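Local atomic coordinates of adenylosuccinate lyase (Francisella tularensis subsp. tularensis SCHU S4, PDB entry 4EEI), a protein that probably catalyses two steps of purine biosynthesis, releasing fumarate from adenylosuccinate to give AMP and from the succinylated aminoimidazole carboxamide ribotide. Residues Asp194-Lys197 against Ala198-Leu202; Glu342-Val345 against Arg346-Ser349. All coordinates share one frame; numbering follows the deposited sequence.

Interaction 1: Asp194-Lys197 against Ala198-Leu202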
ATOM      1  N   ASP B 194      -6.138 -14.036 -38.595  1.00 31.21           N
ATOM      2  CA  ASP B 194      -4.943 -14.765 -38.165  1.00 30.91           C
ATOM      3  C   ASP B 194      -4.910 -14.853 -36.655  1.00 32.92           C
ATOM      4  O   ASP B 194      -4.708 -15.922 -36.079  1.00 28.03           O
ATOM      5  CB  ASP B 194      -3.669 -14.057 -38.617  1.00 33.48           C
ATOM      6  CG  ASP B 194      -3.569 -13.920 -40.113  1.00 42.59           C
ATOM      7  OD1 ASP B 194      -4.067 -14.809 -40.832  1.00 44.70           O
ATOM      8  OD2 ASP B 194      -2.975 -12.912 -40.564  1.00 44.63           O
ATOM      9  N   GLU B 195      -5.096 -13.702 -36.022  1.00 25.02           N
ATOM     10  CA  GLU B 195      -5.083 -13.613 -34.571  1.00 23.75           C
ATOM     11  C   GLU B 195      -6.076 -14.588 -33.959  1.00 23.91           C
ATOM     12  O   GLU B 195      -5.749 -15.324 -33.033  1.00 24.41           O
ATOM     13  CB  GLU B 195      -5.425 -12.188 -34.148  1.00 25.06           C
ATOM     14  CG  GLU B 195      -5.487 -12.004 -32.653  1.00 23.69           C
ATOM     15  CD  GLU B 195      -5.742 -10.565 -32.269  1.00 25.14           C
ATOM     16  OE1 GLU B 195      -6.662  -9.950 -32.854  1.00 26.96           O
ATOM     17  OE2 GLU B 195      -5.038 -10.061 -31.367  1.00 27.29           O
ATOM     18  N   LYS B 196      -7.288 -14.606 -34.504  1.00 25.82           N
ATOM     19  CA  LYS B 196      -8.354 -15.465 -33.986  1.00 26.21           C
ATOM     20  C   LYS B 196      -8.014 -16.960 -34.119  1.00 29.13           C
ATOM     21  O   LYS B 196      -8.259 -17.753 -33.197  1.00 30.12           O
ATOM     22  CB  LYS B 196      -9.659 -15.145 -34.731  1.00 27.63           C
ATOM     23  CG  LYS B 196     -10.902 -15.785 -34.133  1.00 35.78           C
ATOM     24  CD  LYS B 196     -11.104 -15.315 -32.703  1.00 43.33           C
ATOM     25  CE  LYS B 196     -12.387 -15.873 -32.111  1.00 50.74           C
ATOM     26  NZ  LYS B 196     -12.446 -17.360 -32.189  1.00 56.04           N
ATOM     27  N   LYS B 197      -7.456 -17.348 -35.263  1.00 26.54           N
ATOM     28  CA  LYS B 197      -7.061 -18.743 -35.472  1.00 31.80           C
ATOM     29  C   LYS B 197      -5.977 -19.154 -34.481  1.00 30.63           C
ATOM     30  O   LYS B 197      -6.036 -20.223 -33.873  1.00 29.62           O
ATOM     31  CB  LYS B 197      -6.573 -18.959 -36.906  1.00 33.17           C
ATOM     32  CG  LYS B 197      -7.664 -18.869 -37.961  1.00 43.51           C
ATOM     33  CD  LYS B 197      -7.076 -18.968 -39.370  1.00 50.11           C
ATOM     34  CE  LYS B 197      -8.137 -18.750 -40.441  1.00 52.73           C
ATOM     35  NZ  LYS B 197      -7.518 -18.441 -41.764  1.00 54.81           N
ATOM     36  N   ALA B 198      -4.986 -18.290 -34.314  1.00 28.56           N
ATOM     37  CA  ALA B 198      -3.894 -18.563 -33.391  1.00 28.11           C
ATOM     38  C   ALA B 198      -4.409 -18.665 -31.956  1.00 28.63           C
ATOM     39  O   ALA B 198      -3.980 -19.532 -31.197  1.00 25.68           O
ATOM     40  CB  ALA B 198      -2.836 -17.483 -33.500  1.00 28.00           C
ATOM     41  N   ALA B 199      -5.314 -17.762 -31.580  1.00 26.74           N
ATOM     42  CA  ALA B 199      -5.915 -17.789 -30.242  1.00 27.14           C
ATOM     43  C   ALA B 199      -6.709 -19.071 -30.014  1.00 29.75           C
ATOM     44  O   ALA B 199      -6.675 -19.646 -28.917  1.00 28.58           O
ATOM     45  CB  ALA B 199      -6.794 -16.561 -30.024  1.00 26.08           C
ATOM     46  N   ASP B 200      -7.419 -19.525 -31.046  1.00 27.88           N
ATOM     47  CA  ASP B 200      -8.182 -20.772 -30.950  1.00 31.44           C
ATOM     48  C   ASP B 200      -7.268 -21.984 -30.746  1.00 32.33           C
ATOM     49  O   ASP B 200      -7.618 -22.932 -30.038  1.00 30.24           O
ATOM     50  CB  ASP B 200      -9.048 -20.985 -32.196  1.00 35.28           C
ATOM     51  CG  ASP B 200     -10.278 -20.088 -32.223  1.00 43.71           C
ATOM     52  OD1 ASP B 200     -10.615 -19.488 -31.178  1.00 44.43           O
ATOM     53  OD2 ASP B 200     -10.912 -19.997 -33.299  1.00 46.92           O
ATOM     54  N   ILE B 201      -6.097 -21.953 -31.372  1.00 31.35           N
ATOM     55  CA  ILE B 201      -5.107 -23.009 -31.160  1.00 30.80           C
ATOM     56  C   ILE B 201      -4.639 -23.015 -29.702  1.00 29.80           C
ATOM     57  O   ILE B 201      -4.456 -24.076 -29.098  1.00 28.87           O
ATOM     58  CB  ILE B 201      -3.915 -22.862 -32.135  1.00 28.37           C
ATOM     59  CG1 ILE B 201      -4.339 -23.280 -33.548  1.00 29.21           C
ATOM     60  CG2 ILE B 201      -2.736 -23.716 -31.694  1.00 31.02           C
ATOM     61  CD1 ILE B 201      -3.396 -22.812 -34.634  1.00 32.23           C
ATOM     62  N   LEU B 202      -4.474 -21.831 -29.124  1.00 26.19           N
ATOM     63  CA  LEU B 202      -4.003 -21.720 -27.746  1.00 26.50           C
ATOM     64  C   LEU B 202      -5.101 -21.997 -26.723  1.00 29.44           C
ATOM     65  O   LEU B 202      -4.812 -22.415 -25.595  1.00 30.41           O
ATOM     66  CB  LEU B 202      -3.390 -20.341 -27.498  1.00 25.12           C
ATOM     67  CG  LEU B 202      -2.108 -20.051 -28.273  1.00 26.79           C
ATOM     68  CD1 LEU B 202      -1.587 -18.639 -27.951  1.00 27.90           C
ATOM     69  CD2 LEU B 202      -1.051 -21.120 -27.959  1.00 25.76           C
TER

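Interaction 2: Glu342-Val345 against Arg346-Ser349. With EDO (1,2-ethanediol), chain Z.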
ATOM      1  N   GLU B 342     -15.469 -26.200  26.423  1.00 30.74           N
ATOM      2  CA  GLU B 342     -16.803 -26.250  27.003  1.00 34.65           C
ATOM      3  C   GLU B 342     -16.813 -25.921  28.499  1.00 36.00           C
ATOM      4  O   GLU B 342     -17.805 -25.413  29.025  1.00 34.88           O
ATOM      5  CB  GLU B 342     -17.446 -27.611  26.713  1.00 36.21           C
ATOM      6  CG  GLU B 342     -17.553 -27.890  25.207  1.00 35.51           C
ATOM      7  CD  GLU B 342     -18.466 -29.065  24.862  1.00 40.86           C
ATOM      8  OE1 GLU B 342     -18.334 -30.147  25.473  1.00 42.43           O
ATOM      9  OE2 GLU B 342     -19.313 -28.901  23.959  1.00 40.18           O
ATOM     10  N   ASP B 343     -15.711 -26.203  29.185  1.00 32.59           N
ATOM     11  CA  ASP B 343     -15.609 -25.847  30.600  1.00 34.89           C
ATOM     12  C   ASP B 343     -15.597 -24.326  30.780  1.00 37.47           C
ATOM     13  O   ASP B 343     -16.073 -23.802  31.791  1.00 35.79           O
ATOM     14  CB  ASP B 343     -14.362 -26.464  31.230  1.00 36.73           C
ATOM     15  CG  ASP B 343     -14.552 -27.928  31.601  1.00 48.28           C
ATOM     16  OD1 ASP B 343     -15.708 -28.409  31.615  1.00 50.08           O
ATOM     17  OD2 ASP B 343     -13.536 -28.595  31.887  1.00 47.87           O
ATOM     18  N   ARG B 344     -15.054 -23.622  29.796  1.00 31.75           N
ATOM     19  CA  ARG B 344     -15.026 -22.168  29.832  1.00 31.88           C
ATOM     20  C   ARG B 344     -16.447 -21.602  29.723  1.00 33.68           C
ATOM     21  O   ARG B 344     -16.779 -20.609  30.372  1.00 33.75           O
ATOM     22  CB  ARG B 344     -14.105 -21.632  28.725  1.00 31.00           C
ATOM     23  CG  ARG B 344     -14.058 -20.124  28.599  1.00 32.72           C
ATOM     24  CD  ARG B 344     -12.853 -19.674  27.766  1.00 30.54           C
ATOM     25  NE  ARG B 344     -11.614 -19.720  28.545  1.00 32.30           N
ATOM     26  CZ  ARG B 344     -10.516 -20.379  28.186  1.00 31.69           C
ATOM     27  NH1 ARG B 344     -10.483 -21.056  27.044  1.00 29.85           N
ATOM     28  NH2 ARG B 344      -9.446 -20.356  28.970  1.00 36.69           N
ATOM     29  N   VAL B 345     -17.293 -22.251  28.924  1.00 29.60           N
ATOM     30  CA  VAL B 345     -18.709 -21.898  28.874  1.00 29.62           C
ATOM     31  C   VAL B 345     -19.357 -22.143  30.231  1.00 34.57           C
ATOM     32  O   VAL B 345     -20.132 -21.326  30.712  1.00 32.94           O
ATOM     33  CB  VAL B 345     -19.452 -22.691  27.781  1.00 33.25           C
ATOM     34  CG1 VAL B 345     -20.946 -22.408  27.828  1.00 31.60           C
ATOM     35  CG2 VAL B 345     -18.899 -22.329  26.406  1.00 32.25           C
ATOM     36  N   ARG B 346     -19.022 -23.269  30.856  1.00 38.03           N
ATOM     37  CA  ARG B 346     -19.558 -23.588  32.172  1.00 40.77           C
ATOM     38  C   ARG B 346     -19.125 -22.581  33.228  1.00 43.31           C
ATOM     39  O   ARG B 346     -19.872 -22.283  34.157  1.00 47.03           O
ATOM     40  CB  ARG B 346     -19.104 -24.981  32.606  1.00 44.28           C
ATOM     41  CG  ARG B 346     -19.707 -26.125  31.828  1.00 45.50           C
ATOM     42  CD  ARG B 346     -19.260 -27.442  32.433  1.00 50.52           C
ATOM     43  NE  ARG B 346     -20.047 -28.571  31.953  1.00 53.34           N
ATOM     44  CZ  ARG B 346     -19.685 -29.363  30.950  1.00 53.39           C
ATOM     45  NH1 ARG B 346     -20.468 -30.371  30.588  1.00 56.54           N
ATOM     46  NH2 ARG B 346     -18.537 -29.154  30.315  1.00 49.55           N
ATOM     47  N   SER B 347     -17.907 -22.069  33.089  1.00 42.20           N
ATOM     48  CA  SER B 347     -17.339 -21.169  34.090  1.00 46.40           C
ATOM     49  C   SER B 347     -17.929 -19.756  34.021  1.00 47.00           C
ATOM     50  O   SER B 347     -17.680 -18.935  34.905  1.00 49.76           O
ATOM     51  CB  SER B 347     -15.813 -21.110  33.949  1.00 48.48           C
ATOM     52  OG  SER B 347     -15.439 -20.369  32.797  1.00 52.91           O
ATOM     53  N   THR B 348     -18.715 -19.472  32.988  1.00 43.48           N
ATOM     54  CA  THR B 348     -19.284 -18.135  32.827  1.00 49.22           C
ATOM     55  C   THR B 348     -20.811 -18.155  32.792  1.00 46.70           C
ATOM     56  O   THR B 348     -21.410 -18.921  32.041  1.00 44.50           O
ATOM     57  CB  THR B 348     -18.744 -17.435  31.562  1.00 54.77           C
ATOM     58  OG1 THR B 348     -19.419 -17.941  30.404  1.00 58.80           O
ATOM     59  CG2 THR B 348     -17.252 -17.677  31.415  1.00 55.86           C
ATOM     60  N   SER B 349     -21.433 -17.309  33.610  1.00 48.57           N
ATOM     61  CA  SER B 349     -22.893 -17.191  33.627  1.00 47.55           C
ATOM     62  C   SER B 349     -23.458 -15.796  33.316  1.00 43.23           C
ATOM     63  O   SER B 349     -24.670 -15.593  33.382  1.00 42.18           O
ATOM     64  CB  SER B 349     -23.444 -17.680  34.968  1.00 50.46           C
ATOM     65  OG  SER B 349     -22.702 -17.143  36.048  1.00 57.47           O
TER
HETATM   66  C1  EDO Z 514     -12.103 -19.696  31.736  1.00 67.28           C
HETATM   67  O1  EDO Z 514     -11.130 -20.209  32.664  1.00 71.18           O
HETATM   68  C2  EDO Z 514     -11.779 -18.255  31.347  1.00 61.39           C
HETATM   69  O2  EDO Z 514     -10.521 -18.204  30.656  1.00 58.04           O
HETATM   70  O   HOH W   1     -17.194 -30.936  27.918  1.00 43.39           O

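Interaction 1: Asp194-Lys197 against Ala198-Leu202
Lys-196 and Asp-200, one helical turn apart, form a salt bridge along the outer side of helix 192-202. Lys-196 NZ meets Asp-200 OD1 at 3.0 Å, on the syn side of that oxygen and 18° out of the carboxylate plane. A second, weak bond of 3.2 Å from Lys-196 NZ to Asp-200 OD2 makes the grip a lopsided fork. The lysine does not reach its partner as a straight rod: CG leaves anti to the backbone N (chi1 -170°), and bends at chi2 and chi4 turn the ammonium toward the aspartate. Asp-200, for its part, folds its carboxylate back over the preceding turn, where its CG lies 3.2 Å from Lys-196 O. This i to i+4 pairing of lysine and aspartate illustrates how exposed charges of opposite sign can brace successive turns of an alpha-helix.

Beneath it runs the regular backbone bonding of the helix. Ala-198 N donates to Asp-194 O at 3.0 Å with a nearly straight N-H...O angle of 168°, and Ala-199 N reaches Glu-195 O at 2.9 Å. Asp-200 N and Ile-201 N continue the series to the carbonyls of Lys-196 and Lys-197.

Aliphatic carbons lie close against the same carbonyl oxygens. The methyl of Ala-199 rests 3.4 Å from Glu-195 O, while Ile-201 CG1 lies 3.5 Å from Lys-197 O.

Other side chains fix the helix in its surroundings: Asp-194 pairs with Arg-37 and Lys-197 with Asp-36, whereas Glu-195 bonds Tyr-187 OH and Phe-180 N and forms a salt bridge with Arg-428 of the second subunit. The small Ala-198 and Ala-199 face the loop residues Phe-180 and Val-178, and Lys-197, Ile-201 and Leu-202 lie against helix 16-33.

Interaction 2: Glu342-Val345 against Arg346-Ser349
The guanidinium of Arg-346 meets the carboxylate of Asp-343 with the two planes 65° apart; the contact runs through one atom of each, Arg-346 NH2 giving Asp-343 OD1 a weak bond of 3.2 Å within a salt bridge. At the guanidinium edge, in its plane, a water accepts from the same NH2 and donates to Glu-342 OE1 at 2.8 Å, linking two opposite charges that do not touch; Glu-342 also pairs with Arg-338. Phe-411 completes the setting of Arg-346 through a cation-pi contact. 1,2-Ethanediol, probably from the crystallisation liquor, brings O2 to the edge of the Arg-344 guanidinium, near its plane, where NH2 donates at 2.9 Å and NE adds a weak bond, while NH1 forms a salt bridge with Glu-250.

These groups extend from the C-terminal part of helix 338-346, a worked example of a helix running out into a loop. Arg-346 N still bonds Glu-342 O, i to i+4, and Ser-347 N bonds Asp-343 O at 2.8 Å. One residue on, the spacing shortens: Thr-348 N approaches Val-345 O at 3.3 Å from above the carbonyl plane. The hydroxyl of Ser-347, set between backbone N and carbonyl carbon (chi1 73°), turns back to donate to Arg-344 O at 2.8 Å. Thr-348 CG2 packs against that same carbonyl oxygen at 3.1 Å, and the Thr-348 side chain also touches Met-137 and Phe-144 of the neighbouring strands.

How the interactions relate
Followed from the N terminus, the chain reaches interaction 1 first, in helix 192-202, then runs through the long helices 217-244, 272-293 and 304-333 before interaction 2 at the end of helix 338-346. Each contact spans a turn or so of backbone and closes no long loop; the two are in series, neither nested nor crossed. The centres of interaction 1 and interaction 2 are about 65 Å apart, on opposite sides of the centre of this elongated chain. Residues 194-202 set helix 192-202 against helix 16-33 and link it to a second subunit, whereas 342-349 join a helix terminus to the strand pair 135-140 and 143-149 and lead on to helix 352-363.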